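Local coordinates for Old Yellow Enzyme (Pichia, PDB 6AGZ), which probably catalyses the asymmetric reduction of enone compounds, using a flavin mononucleotide cofactor bound in a TIM barrel, at residues T34-N39 against D377-W382; T46-S51 against K399-L404. All coordinates share one frame; numbering follows the deposited sequence.

Contact 1 (T34-N39 against D377-W382); sequences TTRFRN and DGYLTW. With FMN (flavin mononucleotide), chain C.
Arg36 and Arg38 both meet Tyr379, and their guanidinium ends go on to backbone oxygens of the 377-382 loop. Arg38 lies over the tyrosine face: its CG sits 3.6 Å from the Tyr379 ring centroid and 2° off the ring normal, a CH-pi contact, and its guanidinium is only 19° from parallel to the ring. Arg36 is turned differently, its guanidinium 62° from the ring plane, with Tyr379 CD1 over one face.

The donors of Arg36 are well supplied. NH2 reaches Gly378 O at 3.1 Å, the oxygen lying in the guanidinium plane while the nitrogen stands above the carbonyl plane; Arg369 O takes NH2 as well, and Phe370 O accepts from NE. NH1 gives to water 1 at 2.9 Å, and that water donates to Tyr379 O at 3.0 Å. The chain is bent at chi2 and chi3, and its CB lies 3.6 Å from Tyr379 CE1. Arg38 NH1 bonds Arg36 O at 2.8 Å, NE is held by Ser375 O, and NH2 makes a weak bond to Asp377 O.

Just before Arg36, Thr35 OG1 donates to FMN O4 at 2.6 Å, a bond that would probably help polarise the flavin. Two buried cations answered here mainly by carbonyl oxygens and an aromatic ring imply that directional bonding fixes the C-terminal loop beside the loop that carries Thr34 and Thr35 of the flavin pocket.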
loop_
_atom_site.group_PDB
_atom_site.type_symbol
_atom_site.label_atom_id
_atom_site.label_comp_id
_atom_site.label_asym_id
_atom_site.label_seq_id
_atom_site.Cartn_x
_atom_site.Cartn_y
_atom_site.Cartn_z
ATOM N N THR A 34 -7.901 3.702 -26.183
ATOM C CA THR A 34 -6.859 4.356 -26.970
ATOM C C THR A 34 -7.484 5.512 -27.740
ATOM O O THR A 34 -8.226 5.293 -28.702
ATOM C CB THR A 34 -6.180 3.369 -27.919
ATOM O OG1 THR A 34 -5.743 2.222 -27.179
ATOM C CG2 THR A 34 -4.978 4.019 -28.585
ATOM N N THR A 35 -7.174 6.735 -27.320
ATOM C CA THR A 35 -7.714 7.927 -27.960
ATOM C C THR A 35 -7.083 8.123 -29.334
ATOM O O THR A 35 -5.858 8.071 -29.478
ATOM C CB THR A 35 -7.459 9.150 -27.079
ATOM O OG1 THR A 35 -8.242 9.051 -25.881
ATOM C CG2 THR A 35 -7.815 10.429 -27.817
ATOM N N ARG A 36 -7.924 8.355 -30.345
ATOM C CA ARG A 36 -7.456 8.524 -31.717
ATOM C C ARG A 36 -7.993 9.763 -32.420
ATOM O O ARG A 36 -7.414 10.161 -33.439
ATOM C CB ARG A 36 -7.812 7.291 -32.563
ATOM C CG ARG A 36 -7.290 5.973 -32.008
ATOM C CD ARG A 36 -5.775 5.977 -31.877
ATOM N NE ARG A 36 -5.113 6.298 -33.137
ATOM C CZ ARG A 36 -4.886 5.418 -34.108
ATOM N NH1 ARG A 36 -5.272 4.158 -33.966
ATOM N NH2 ARG A 36 -4.275 5.800 -35.221
ATOM N N PHE A 37 -9.074 10.376 -31.930
ATOM C CA PHE A 37 -9.625 11.613 -32.494
ATOM C C PHE A 37 -10.079 11.421 -33.942
ATOM O O PHE A 37 -9.759 12.216 -34.829
ATOM C CB PHE A 37 -8.620 12.763 -32.389
ATOM C CG PHE A 37 -8.301 13.162 -30.979
ATOM C CD1 PHE A 37 -9.308 13.290 -30.035
ATOM C CD2 PHE A 37 -6.993 13.403 -30.594
ATOM C CE1 PHE A 37 -9.015 13.658 -28.736
ATOM C CE2 PHE A 37 -6.693 13.769 -29.295
ATOM C CZ PHE A 37 -7.705 13.899 -28.365
ATOM N N ARG A 38 -10.841 10.353 -34.179
ATOM C CA ARG A 38 -11.437 10.099 -35.485
ATOM C C ARG A 38 -12.953 10.273 -35.469
ATOM O O ARG A 38 -13.646 9.739 -36.342
ATOM C CB ARG A 38 -11.063 8.706 -35.990
ATOM C CG ARG A 38 -9.875 8.687 -36.947
ATOM C CD ARG A 38 -8.570 9.022 -36.240
ATOM N NE ARG A 38 -7.411 8.824 -37.108
ATOM C CZ ARG A 38 -6.152 8.807 -36.683
ATOM N NH1 ARG A 38 -5.882 8.972 -35.395
ATOM N NH2 ARG A 38 -5.160 8.622 -37.544
ATOM N N ASN A 39 -13.479 11.003 -34.492
ATOM C CA ASN A 39 -14.877 11.397 -34.482
ATOM C C ASN A 39 -15.052 12.680 -35.290
ATOM O O ASN A 39 -14.086 13.349 -35.659
ATOM C CB ASN A 39 -15.376 11.603 -33.051
ATOM C CG ASN A 39 -15.176 10.382 -32.176
ATOM O OD1 ASN A 39 -16.098 9.592 -31.975
ATOM N ND2 ASN A 39 -13.968 10.225 -31.645
ATOM N N ASP A 377 -5.477 7.913 -42.489
ATOM C CA ASP A 377 -4.056 7.627 -42.625
ATOM C C ASP A 377 -3.468 7.215 -41.282
ATOM O O ASP A 377 -3.598 7.932 -40.286
ATOM C CB ASP A 377 -3.325 8.850 -43.178
ATOM C CG ASP A 377 -1.869 8.567 -43.488
ATOM O OD1 ASP A 377 -1.522 7.385 -43.692
ATOM O OD2 ASP A 377 -1.072 9.527 -43.529
ATOM N N GLY A 378 -2.819 6.053 -41.259
ATOM C CA GLY A 378 -2.345 5.490 -40.011
ATOM C C GLY A 378 -3.436 5.023 -39.079
ATOM O O GLY A 378 -3.152 4.706 -37.920
ATOM N N TYR A 379 -4.681 4.978 -39.550
ATOM C CA TYR A 379 -5.827 4.535 -38.769
ATOM C C TYR A 379 -6.488 3.307 -39.371
ATOM O O TYR A 379 -6.722 2.320 -38.663
ATOM C CB TYR A 379 -6.842 5.685 -38.643
ATOM C CG TYR A 379 -7.983 5.420 -37.688
ATOM C CD1 TYR A 379 -7.808 5.550 -36.315
ATOM C CD2 TYR A 379 -9.239 5.062 -38.158
ATOM C CE1 TYR A 379 -8.850 5.316 -35.438
ATOM C CE2 TYR A 379 -10.286 4.828 -37.287
ATOM C CZ TYR A 379 -10.086 4.955 -35.929
ATOM O OH TYR A 379 -11.125 4.722 -35.060
ATOM N N LEU A 380 -6.796 3.340 -40.669
ATOM C CA LEU A 380 -7.351 2.196 -41.381
ATOM C C LEU A 380 -6.411 1.674 -42.460
ATOM O O LEU A 380 -6.789 0.768 -43.210
ATOM C CB LEU A 380 -8.702 2.557 -42.005
ATOM C CG LEU A 380 -9.872 2.799 -41.052
ATOM C CD1 LEU A 380 -11.116 3.196 -41.831
ATOM C CD2 LEU A 380 -10.135 1.564 -40.207
ATOM N N THR A 381 -5.199 2.222 -42.558
ATOM C CA THR A 381 -4.257 1.824 -43.596
ATOM C C THR A 381 -3.496 0.550 -43.258
ATOM O O THR A 381 -2.780 0.032 -44.121
ATOM C CB THR A 381 -3.255 2.953 -43.859
ATOM O OG1 THR A 381 -2.803 3.493 -42.610
ATOM C CG2 THR A 381 -3.898 4.057 -44.681
ATOM N N TRP A 382 -3.630 0.034 -42.039
ATOM C CA TRP A 382 -2.889 -1.151 -41.636
ATOM C C TRP A 382 -3.499 -2.401 -42.255
ATOM O O TRP A 382 -4.720 -2.578 -42.263
ATOM C CB TRP A 382 -2.873 -1.280 -40.114
ATOM C CG TRP A 382 -2.419 -0.037 -39.424
ATOM C CD1 TRP A 382 -3.197 0.848 -38.735
ATOM C CD2 TRP A 382 -1.082 0.473 -39.365
ATOM N NE1 TRP A 382 -2.426 1.873 -38.245
ATOM C CE2 TRP A 382 -1.124 1.667 -38.618
ATOM C CE3 TRP A 382 0.146 0.033 -39.868
ATOM C CZ2 TRP A 382 0.016 2.427 -38.362
ATOM C CZ3 TRP A 382 1.277 0.790 -39.612
ATOM C CH2 TRP A 382 1.204 1.973 -38.866
HETATM N N1 FMN C . -5.489 5.217 -21.688
HETATM C C2 FMN C . -6.730 5.551 -21.179
HETATM O O2 FMN C . -7.061 5.158 -20.061
HETATM N N3 FMN C . -7.600 6.325 -21.918
HETATM C C4 FMN C . -7.231 6.767 -23.171
HETATM O O4 FMN C . -8.000 7.458 -23.836
HETATM C C4A FMN C . -5.984 6.433 -23.684
HETATM N N5 FMN C . -5.620 6.876 -24.934
HETATM C C5A FMN C . -4.386 6.546 -25.452
HETATM C C6 FMN C . -4.026 6.998 -26.714
HETATM C C7 FMN C . -2.785 6.671 -27.243
HETATM C C7M FMN C . -2.399 7.157 -28.607
HETATM C C8 FMN C . -1.901 5.892 -26.509
HETATM C C8M FMN C . -0.559 5.538 -27.079
HETATM C C9 FMN C . -2.260 5.443 -25.246
HETATM C C9A FMN C . -3.505 5.766 -24.712
HETATM N N10 FMN C . -3.869 5.321 -23.453
HETATM C C10 FMN C . -5.108 5.655 -22.940
HETATM C "C1'" FMN C . -2.926 4.468 -22.653
HETATM C "C2'" FMN C . -3.123 3.017 -23.099
HETATM O "O2'" FMN C . -4.446 2.619 -22.813
HETATM C "C3'" FMN C . -2.137 2.045 -22.454
HETATM O "O3'" FMN C . -2.336 2.010 -21.059
HETATM C "C4'" FMN C . -0.696 2.436 -22.768
HETATM O "O4'" FMN C . -0.569 2.706 -24.146
HETATM C "C5'" FMN C . 0.284 1.330 -22.397
HETATM O "O5'" FMN C . -0.093 0.131 -23.036
HETATM P P FMN C . 0.793 -0.452 -24.247
HETATM O O1P FMN C . 2.233 -0.549 -23.802
HETATM O O2P FMN C . 0.294 -1.824 -24.633
HETATM O O3P FMN C . 0.680 0.477 -25.432
HETATM O O HOH W 1 -4.903 2.451 -36.298
#

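Contact 2 (T46-S51 against K399-L404)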
loop_
_atom_site.group_PDB
_atom_site.type_symbol
_atom_site.label_atom_id
_atom_site.label_comp_id
_atom_site.label_asym_id
_atom_site.label_seq_id
_atom_site.Cartn_x
_atom_site.Cartn_y
_atom_site.Cartn_z
ATOM N N THR A 46 -17.686 7.684 -36.338
ATOM C CA THR A 46 -17.650 7.658 -37.791
ATOM C C THR A 46 -17.581 6.230 -38.320
ATOM O O THR A 46 -17.292 5.278 -37.589
ATOM C CB THR A 46 -16.457 8.460 -38.322
ATOM O OG1 THR A 46 -15.244 7.953 -37.752
ATOM C CG2 THR A 46 -16.604 9.931 -37.964
ATOM N N ASP A 47 -17.861 6.101 -39.621
ATOM C CA ASP A 47 -17.733 4.811 -40.294
ATOM C C ASP A 47 -16.310 4.279 -40.193
ATOM O O ASP A 47 -16.095 3.062 -40.093
ATOM C CB ASP A 47 -18.157 4.949 -41.757
ATOM C CG ASP A 47 -17.451 6.095 -42.464
ATOM O OD1 ASP A 47 -16.787 6.902 -41.780
ATOM O OD2 ASP A 47 -17.567 6.196 -43.703
ATOM N N SER A 48 -15.324 5.178 -40.220
ATOM C CA SER A 48 -13.934 4.776 -40.033
ATOM C C SER A 48 -13.741 4.095 -38.685
ATOM O O SER A 48 -13.064 3.066 -38.586
ATOM C CB SER A 48 -13.018 5.992 -40.155
ATOM O OG SER A 48 -13.165 6.623 -41.415
ATOM N N MET A 49 -14.326 4.665 -37.628
ATOM C CA MET A 49 -14.249 4.037 -36.314
ATOM C C MET A 49 -14.972 2.697 -36.302
ATOM O O MET A 49 -14.536 1.752 -35.634
ATOM C CB MET A 49 -14.831 4.970 -35.254
ATOM C CG MET A 49 -14.038 6.252 -35.058
ATOM S SD MET A 49 -14.904 7.445 -34.024
ATOM C CE MET A 49 -15.219 6.458 -32.566
ATOM N N LEU A 50 -16.081 2.595 -37.039
ATOM C CA LEU A 50 -16.829 1.345 -37.085
ATOM C C LEU A 50 -15.994 0.228 -37.701
ATOM O O LEU A 50 -15.921 -0.879 -37.155
ATOM C CB LEU A 50 -18.133 1.541 -37.859
ATOM C CG LEU A 50 -19.095 0.353 -37.907
ATOM C CD1 LEU A 50 -19.085 -0.405 -36.596
ATOM C CD2 LEU A 50 -20.503 0.817 -38.235
ATOM N N SER A 51 -15.353 0.500 -38.841
ATOM C CA SER A 51 -14.447 -0.489 -39.417
ATOM C C SER A 51 -13.260 -0.744 -38.495
ATOM O O SER A 51 -12.784 -1.882 -38.374
ATOM C CB SER A 51 -13.971 -0.021 -40.792
ATOM O OG SER A 51 -12.973 -0.885 -41.308
ATOM N N LYS A 399 -9.883 9.055 -47.944
ATOM C CA LYS A 399 -11.332 9.091 -47.810
ATOM C C LYS A 399 -11.719 9.822 -46.530
ATOM O O LYS A 399 -11.121 9.613 -45.470
ATOM C CB LYS A 399 -11.910 7.676 -47.802
ATOM C CG LYS A 399 -13.351 7.596 -48.291
ATOM C CD LYS A 399 -14.087 6.400 -47.701
ATOM C CE LYS A 399 -13.358 5.095 -47.968
ATOM N NZ LYS A 399 -13.616 4.579 -49.339
ATOM N N THR A 400 -12.719 10.686 -46.632
ATOM C CA THR A 400 -13.140 11.486 -45.489
ATOM C C THR A 400 -14.097 10.678 -44.619
ATOM O O THR A 400 -15.105 10.176 -45.130
ATOM C CB THR A 400 -13.810 12.772 -45.953
ATOM O OG1 THR A 400 -13.086 13.312 -47.066
ATOM C CG2 THR A 400 -13.822 13.797 -44.829
ATOM N N PRO A 401 -13.819 10.516 -43.325
ATOM C CA PRO A 401 -14.749 9.785 -42.457
ATOM C C PRO A 401 -16.116 10.451 -42.412
ATOM O O PRO A 401 -16.241 11.676 -42.490
ATOM C CB PRO A 401 -14.062 9.825 -41.087
ATOM C CG PRO A 401 -12.612 10.009 -41.399
ATOM C CD PRO A 401 -12.578 10.882 -42.622
ATOM N N GLN A 402 -17.150 9.621 -42.286
ATOM C CA GLN A 402 -18.528 10.074 -42.252
ATOM C C GLN A 402 -19.199 9.632 -40.958
ATOM O O GLN A 402 -18.972 8.509 -40.499
ATOM C CB GLN A 402 -19.318 9.520 -43.446
ATOM C CG GLN A 402 -18.735 9.884 -44.801
ATOM C CD GLN A 402 -18.945 11.344 -45.151
ATOM O OE1 GLN A 402 -19.938 11.952 -44.750
ATOM N NE2 GLN A 402 -18.009 11.913 -45.900
ATOM N N PRO A 403 -20.030 10.479 -40.355
ATOM C CA PRO A 403 -20.706 10.086 -39.116
ATOM C C PRO A 403 -21.691 8.952 -39.353
ATOM O O PRO A 403 -22.286 8.824 -40.426
ATOM C CB PRO A 403 -21.427 11.366 -38.681
ATOM C CG PRO A 403 -21.610 12.141 -39.946
ATOM C CD PRO A 403 -20.398 11.841 -40.781
ATOM N N LEU A 404 -21.851 8.117 -38.327
ATOM C CA LEU A 404 -22.761 6.983 -38.402
ATOM C C LEU A 404 -24.208 7.364 -38.123
ATOM O O LEU A 404 -25.103 6.549 -38.370
ATOM C CB LEU A 404 -22.316 5.894 -37.424
ATOM C CG LEU A 404 -20.985 5.224 -37.769
ATOM C CD1 LEU A 404 -20.447 4.432 -36.589
ATOM C CD2 LEU A 404 -21.156 4.330 -38.987
HETATM O O HOH W 2 -15.723 7.462 -45.152
#
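Asp47 and Gln402 are joined by two hydrogen bonds, one through the helix backbone and one through the acid. Asp47 N gives to Gln402 O at 2.8 Å, nearly along the C=O axis (167°), and Gln402 N returns a bond to Asp47 OD1 at 2.8 Å, straight at the hydrogen (169°) although it arrives from above the carboxylate plane. Beside these bonds, Thr46 and Pro403, CA atoms 4.1 Å apart, form a single beta bridge. Asp47 CG lies between the backbone N and the carbonyl carbon (chi1 52°), which brings the carboxylate back over the helix start, where OD1 also takes a weak bond from Ser48 N. The other oxygen, OD2, accepts from water 2, which donates to Thr400 O too. An alanine in place of Asp47 would probably leave Gln402 N without its acceptor and water 2 with one anchor fewer, although the bond from the helix backbone to Gln402 O could persist.

Van der Waals contacts flank this pair. Leu404 CD1 lies 3.4 Å from Thr46 O, and its CD2 makes an apolar contact with Leu50 CD2 at 3.7 Å, the two side chains crossing at about a right angle. On the proline side, Ser48 OG rests 3.3 Å from Pro401 CB while its polar partner is Asn376 OD1.

Further out, Thr46 OG1, partnered by Arg38 O, weakly caps Met49 N. Leu404 packs on Ala92 and Ile96 of helix 87-102, its carbonyl is bonded by Lys95 NZ, and its backbone pairs with Ala45. Together these features describe a capped helix start, the N-terminus of helix 47-57, with the capping box of Thr46 and Met49; this is the first helix after the opening strand of the TIM barrel, and the extended C-terminal tail docks against it.

Contact 1 is buried, all five of its touching residues included, whereas contact 2 is only partly buried and lies farther from the chain centre, about 21 Å against 16 Å between centres. Each joins the region following strand 29-31 to a C-terminal loop, and their segments alternate along the chain, with centres about 10 Å apart. Arginine-carbonyl bonds and arginine packing on an aromatic ring, with a CH-pi contact, dominate near the flavin; at the outer site a carboxylate, peptide groups, prolines and leucines do the work. The two meet directly: Arg38 O and Thr46 OG1 are 2.8 Å apart, a probable hydrogen bond, and Tyr379 OH packs 3.3 Å from Met49 CG.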